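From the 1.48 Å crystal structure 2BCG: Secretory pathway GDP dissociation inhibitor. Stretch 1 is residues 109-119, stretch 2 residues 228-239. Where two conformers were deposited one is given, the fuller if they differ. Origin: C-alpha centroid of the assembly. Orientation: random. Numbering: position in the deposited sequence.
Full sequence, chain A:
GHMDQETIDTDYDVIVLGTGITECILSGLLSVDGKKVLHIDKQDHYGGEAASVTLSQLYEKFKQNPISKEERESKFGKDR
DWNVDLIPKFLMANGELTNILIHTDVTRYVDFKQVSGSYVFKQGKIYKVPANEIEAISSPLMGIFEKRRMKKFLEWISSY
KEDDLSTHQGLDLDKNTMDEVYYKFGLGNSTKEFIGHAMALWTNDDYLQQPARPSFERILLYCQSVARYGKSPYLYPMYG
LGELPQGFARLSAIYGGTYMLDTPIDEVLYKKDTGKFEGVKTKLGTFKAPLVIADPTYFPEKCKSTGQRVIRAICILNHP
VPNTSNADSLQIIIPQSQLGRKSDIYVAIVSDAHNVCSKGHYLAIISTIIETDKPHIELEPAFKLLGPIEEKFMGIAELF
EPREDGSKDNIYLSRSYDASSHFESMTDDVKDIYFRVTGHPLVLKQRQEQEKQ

Stretch 1 (109-119) YVDFKQVSGSY
Stretch 2 228-239: RYGKSPYLYPMY

Stretch 2 leaves a weakly bonded helix and turns into a strand, 234-237, that runs antiparallel to strand 112-114 at 143°, the axes approaching to 4.6 Å. The register pairs P237 with F112, Y236 with K113 and L235 with Q114.

Y229 (phi/psi -137/1, chi1 m) offers its carbonyl O to Q114 NE2 in a weak bond of 3.1 Å; the extended Q114 side chain (m, t, chi3 -105°) points away at CB yet brings its amide back. G230 follows at phi 79°, psi -170°, a positive phi that favours glycine, and its O accepts S232 N at 2.7 Å. K231 (69/-53) points toward stretch 1, its long m, t, t, t chain reaching a water with NZ (3.1 Å); that water also donates to Q114 O at 3.2 Å.

S232 (-167/170, chi1 p) is small and two-handed: OG donates to V115 O at 2.7 Å and accepts Y234 N at 3.0 Å, tying the turn to the strand. P233 (-80/3) points away.

Y234 (-117/148, m) presents its O to V115 N at 2.9 Å and a nearly linear 177°. L235 (-116/161; m, t) lies at a non-hydrogen-bonded pair with Q114; buried and apolar, it suits packing against F112, CB to CB 4.4 Å. Y236 (-145/136, t) closes the paired ring: K113 N to Y236 O is 3.0 Å and Y236 N to K113 O 2.9 Å. Tyrosine suits both buried sites: V115 CG2 packs 3.8 Å from Y234 CB and 3.9 Å from Y236 CB, while both hydroxyls are hydrogen-bonded elsewhere in the structure.

P237 (-74/137) lacks an N-H, which costs this pairing nothing, since the site is non-hydrogen-bonded. Its CB meets V110 CG1 at 3.6 Å and F112 CE2 at 4.0 Å, on the sheet face shared with F112. M238 (-61/136; m, m, m) gives N to D111 O at 2.9 Å, and its flexible thioether curls until SD lies 3.4 Å from K113 CG.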

# COMPACT_ATOMS: atom_id res chain seq x y z
N TYR A 109 -5.97 7.18 2.72
CA TYR A 109 -4.99 6.55 3.64
C TYR A 109 -3.62 6.41 3.00
O TYR A 109 -2.66 5.99 3.65
CB TYR A 109 -5.48 5.18 4.14
CG TYR A 109 -6.97 5.14 4.43
CD1 TYR A 109 -7.76 4.12 3.93
CD2 TYR A 109 -7.59 6.16 5.16
CE1 TYR A 109 -9.13 4.07 4.16
CE2 TYR A 109 -8.96 6.13 5.40
CZ TYR A 109 -9.73 5.09 4.89
OH TYR A 109 -11.11 5.05 5.05
N VAL A 110 -3.55 6.71 1.69
CA VAL A 110 -2.29 6.53 0.93
C VAL A 110 -2.16 7.68 -0.06
O VAL A 110 -3.11 7.97 -0.80
CB VAL A 110 -2.27 5.23 0.13
CG1 VAL A 110 -0.85 5.00 -0.45
CG2 VAL A 110 -2.70 4.03 0.98
N ASP A 111 -1.01 8.31 -0.05
CA ASP A 111 -0.69 9.38 -1.03
C ASP A 111 0.22 8.82 -2.13
O ASP A 111 1.00 7.91 -1.84
CB ASP A 111 0.04 10.51 -0.34
CG ASP A 111 -0.86 11.29 0.62
OD1 ASP A 111 -2.03 11.54 0.28
OD2 ASP A 111 -0.37 11.70 1.68
N PHE A 112 0.18 9.42 -3.32
CA PHE A 112 0.93 8.91 -4.49
C PHE A 112 1.72 9.99 -5.16
O PHE A 112 1.23 11.12 -5.24
CB PHE A 112 -0.01 8.26 -5.50
CG PHE A 112 -0.74 7.07 -4.92
CD1 PHE A 112 -1.94 7.24 -4.23
CD2 PHE A 112 -0.22 5.80 -5.04
CE1 PHE A 112 -2.62 6.17 -3.69
CE2 PHE A 112 -0.89 4.72 -4.48
CZ PHE A 112 -2.09 4.92 -3.80
N LYS A 113 2.91 9.64 -5.66
CA LYS A 113 3.66 10.55 -6.54
C LYS A 113 3.91 9.85 -7.87
O LYS A 113 3.98 8.64 -7.95
CB LYS A 113 5.05 10.92 -5.97
CG LYS A 113 5.09 11.73 -4.74
CD LYS A 113 6.45 12.39 -4.65
CE LYS A 113 6.35 13.55 -3.69
NZ LYS A 113 7.67 13.82 -3.06
N GLN A 114 4.06 10.63 -8.94
CA GLN A 114 4.45 10.07 -10.23
C GLN A 114 5.87 9.54 -10.21
O GLN A 114 6.76 10.14 -9.62
CB GLN A 114 4.40 11.15 -11.30
CG GLN A 114 3.01 11.66 -11.57
CD GLN A 114 3.01 12.63 -12.74
OE1 GLN A 114 2.89 13.86 -12.55
NE2 GLN A 114 3.18 12.11 -13.93
N VAL A 115 6.07 8.45 -10.93
CA VAL A 115 7.45 7.98 -11.19
C VAL A 115 7.99 8.81 -12.38
O VAL A 115 7.26 9.07 -13.34
CB VAL A 115 7.39 6.46 -11.50
CG1 VAL A 115 8.73 5.93 -12.04
CG2 VAL A 115 6.93 5.67 -10.24
N SER A 116 9.25 9.24 -12.30
CA SER A 116 9.78 10.22 -13.29
C SER A 116 9.87 9.74 -14.72
O SER A 116 9.76 10.55 -15.69
CB SER A 116 11.16 10.73 -12.85
OG SER A 116 11.11 11.11 -11.50
N GLY A 117 10.06 8.46 -14.91
CA GLY A 117 10.18 7.95 -16.28
C GLY A 117 10.41 6.47 -16.31
O GLY A 117 10.66 5.86 -15.27
N SER A 118 10.31 5.90 -17.52
CA SER A 118 10.64 4.49 -17.79
C SER A 118 11.74 4.54 -18.84
O SER A 118 11.60 5.26 -19.84
CB SER A 118 9.41 3.72 -18.31
OG SER A 118 9.74 2.38 -18.68
N TYR A 119 12.83 3.79 -18.60
CA TYR A 119 14.02 3.75 -19.48
C TYR A 119 14.18 2.37 -20.03
O TYR A 119 13.91 1.40 -19.33
CB TYR A 119 15.29 4.11 -18.70
CG TYR A 119 15.38 5.57 -18.35
CD1 TYR A 119 14.54 6.13 -17.40
CD2 TYR A 119 16.32 6.37 -18.96
CE1 TYR A 119 14.61 7.47 -17.07
CE2 TYR A 119 16.40 7.72 -18.66
CZ TYR A 119 15.53 8.26 -17.71
OH TYR A 119 15.61 9.60 -17.37
N ARG A 228 -2.63 10.23 -18.56
CA ARG A 228 -3.22 10.81 -17.33
C ARG A 228 -2.45 11.99 -16.73
O ARG A 228 -3.05 13.03 -16.47
CB ARG A 228 -3.48 9.76 -16.25
CG ARG A 228 -4.93 9.34 -16.13
CD ARG A 228 -5.30 8.95 -14.71
NE ARG A 228 -6.64 8.36 -14.64
CZ ARG A 228 -7.49 8.52 -13.62
NH1 ARG A 228 -7.17 9.28 -12.58
NH2 ARG A 228 -8.68 7.93 -13.66
N TYR A 229 -1.13 11.84 -16.52
CA TYR A 229 -0.35 12.88 -15.82
C TYR A 229 1.02 13.19 -16.45
O TYR A 229 1.77 14.04 -15.95
CB TYR A 229 -0.14 12.53 -14.33
CG TYR A 229 -1.34 11.97 -13.61
CD1 TYR A 229 -2.38 12.81 -13.16
CD2 TYR A 229 -1.42 10.61 -13.32
CE1 TYR A 229 -3.49 12.28 -12.49
CE2 TYR A 229 -2.51 10.08 -12.65
CZ TYR A 229 -3.54 10.91 -12.23
OH TYR A 229 -4.60 10.33 -11.56
N GLY A 230 1.33 12.52 -17.56
CA GLY A 230 2.62 12.69 -18.24
C GLY A 230 3.71 11.90 -17.55
O GLY A 230 3.43 11.05 -16.68
N LYS A 231 4.94 12.18 -17.97
CA LYS A 231 6.21 11.70 -17.38
C LYS A 231 6.47 10.21 -17.56
O LYS A 231 7.56 9.81 -17.99
CB LYS A 231 6.33 12.03 -15.89
CG LYS A 231 6.28 13.48 -15.53
CD LYS A 231 6.72 13.64 -14.08
CE LYS A 231 6.44 15.04 -13.56
NZ LYS A 231 6.55 15.07 -12.06
N SER A 232 5.49 9.40 -17.16
CA SER A 232 5.61 7.96 -17.24
C SER A 232 4.21 7.37 -17.02
O SER A 232 3.29 8.07 -16.61
CB SER A 232 6.55 7.41 -16.15
OG SER A 232 5.84 7.34 -14.91
N PRO A 233 4.07 6.07 -17.25
CA PRO A 233 2.76 5.50 -16.95
C PRO A 233 2.49 5.18 -15.46
O PRO A 233 1.42 4.65 -15.16
CB PRO A 233 2.79 4.21 -17.75
CG PRO A 233 4.23 3.82 -17.74
CD PRO A 233 5.01 5.07 -17.79
N TYR A 234 3.43 5.51 -14.57
CA TYR A 234 3.39 4.94 -13.20
C TYR A 234 3.22 5.91 -12.08
O TYR A 234 3.77 7.03 -12.11
CB TYR A 234 4.70 4.21 -12.92
CG TYR A 234 5.07 3.14 -13.90
CD1 TYR A 234 4.22 2.07 -14.13
CD2 TYR A 234 6.32 3.14 -14.52
CE1 TYR A 234 4.55 1.06 -15.02
CE2 TYR A 234 6.67 2.13 -15.40
CZ TYR A 234 5.79 1.08 -15.65
OH TYR A 234 6.16 0.07 -16.51
N LEU A 235 2.55 5.42 -11.04
CA LEU A 235 2.52 6.05 -9.72
C LEU A 235 3.20 5.15 -8.65
O LEU A 235 3.34 3.96 -8.86
CB LEU A 235 1.07 6.31 -9.30
CG LEU A 235 0.14 7.07 -10.25
CD1 LEU A 235 -1.28 7.14 -9.70
CD2 LEU A 235 0.72 8.48 -10.52
N TYR A 236 3.59 5.75 -7.53
CA TYR A 236 4.21 5.00 -6.43
C TYR A 236 3.74 5.64 -5.10
O TYR A 236 3.69 6.85 -5.00
CB TYR A 236 5.74 5.04 -6.53
CG TYR A 236 6.43 4.19 -5.48
CD1 TYR A 236 6.60 2.81 -5.66
CD2 TYR A 236 6.88 4.76 -4.27
CE1 TYR A 236 7.18 2.03 -4.67
CE2 TYR A 236 7.47 3.98 -3.29
CZ TYR A 236 7.61 2.62 -3.49
OH TYR A 236 8.21 1.89 -2.48
N PRO A 237 3.37 4.82 -4.11
CA PRO A 237 2.90 5.38 -2.83
C PRO A 237 4.00 5.97 -1.95
O PRO A 237 5.06 5.35 -1.74
CB PRO A 237 2.30 4.18 -2.10
CG PRO A 237 3.03 3.00 -2.65
CD PRO A 237 3.37 3.34 -4.10
N MET A 238 3.71 7.13 -1.36
CA MET A 238 4.55 7.69 -0.32
C MET A 238 4.58 6.70 0.86
O MET A 238 3.53 6.13 1.27
CB MET A 238 3.97 9.03 0.16
CG MET A 238 3.93 10.12 -0.90
SD MET A 238 5.56 10.52 -1.55
CE MET A 238 6.29 11.23 -0.05
N TYR A 239 5.80 6.51 1.37
CA TYR A 239 6.13 5.56 2.45
C TYR A 239 6.14 4.09 2.05
O TYR A 239 6.33 3.21 2.90
CB TYR A 239 5.25 5.75 3.70
CG TYR A 239 5.31 7.09 4.33
CD1 TYR A 239 6.40 7.51 5.12
CD2 TYR A 239 4.26 7.97 4.15
CE1 TYR A 239 6.40 8.78 5.73
CE2 TYR A 239 4.24 9.20 4.76
CZ TYR A 239 5.31 9.61 5.52
OH TYR A 239 5.25 10.84 6.09
O HOH W 1 1.17 7.47 1.76
O HOH W 2 3.01 9.24 -13.87
O HOH W 3 8.17 12.50 -11.23
O HOH W 4 9.12 7.49 -19.64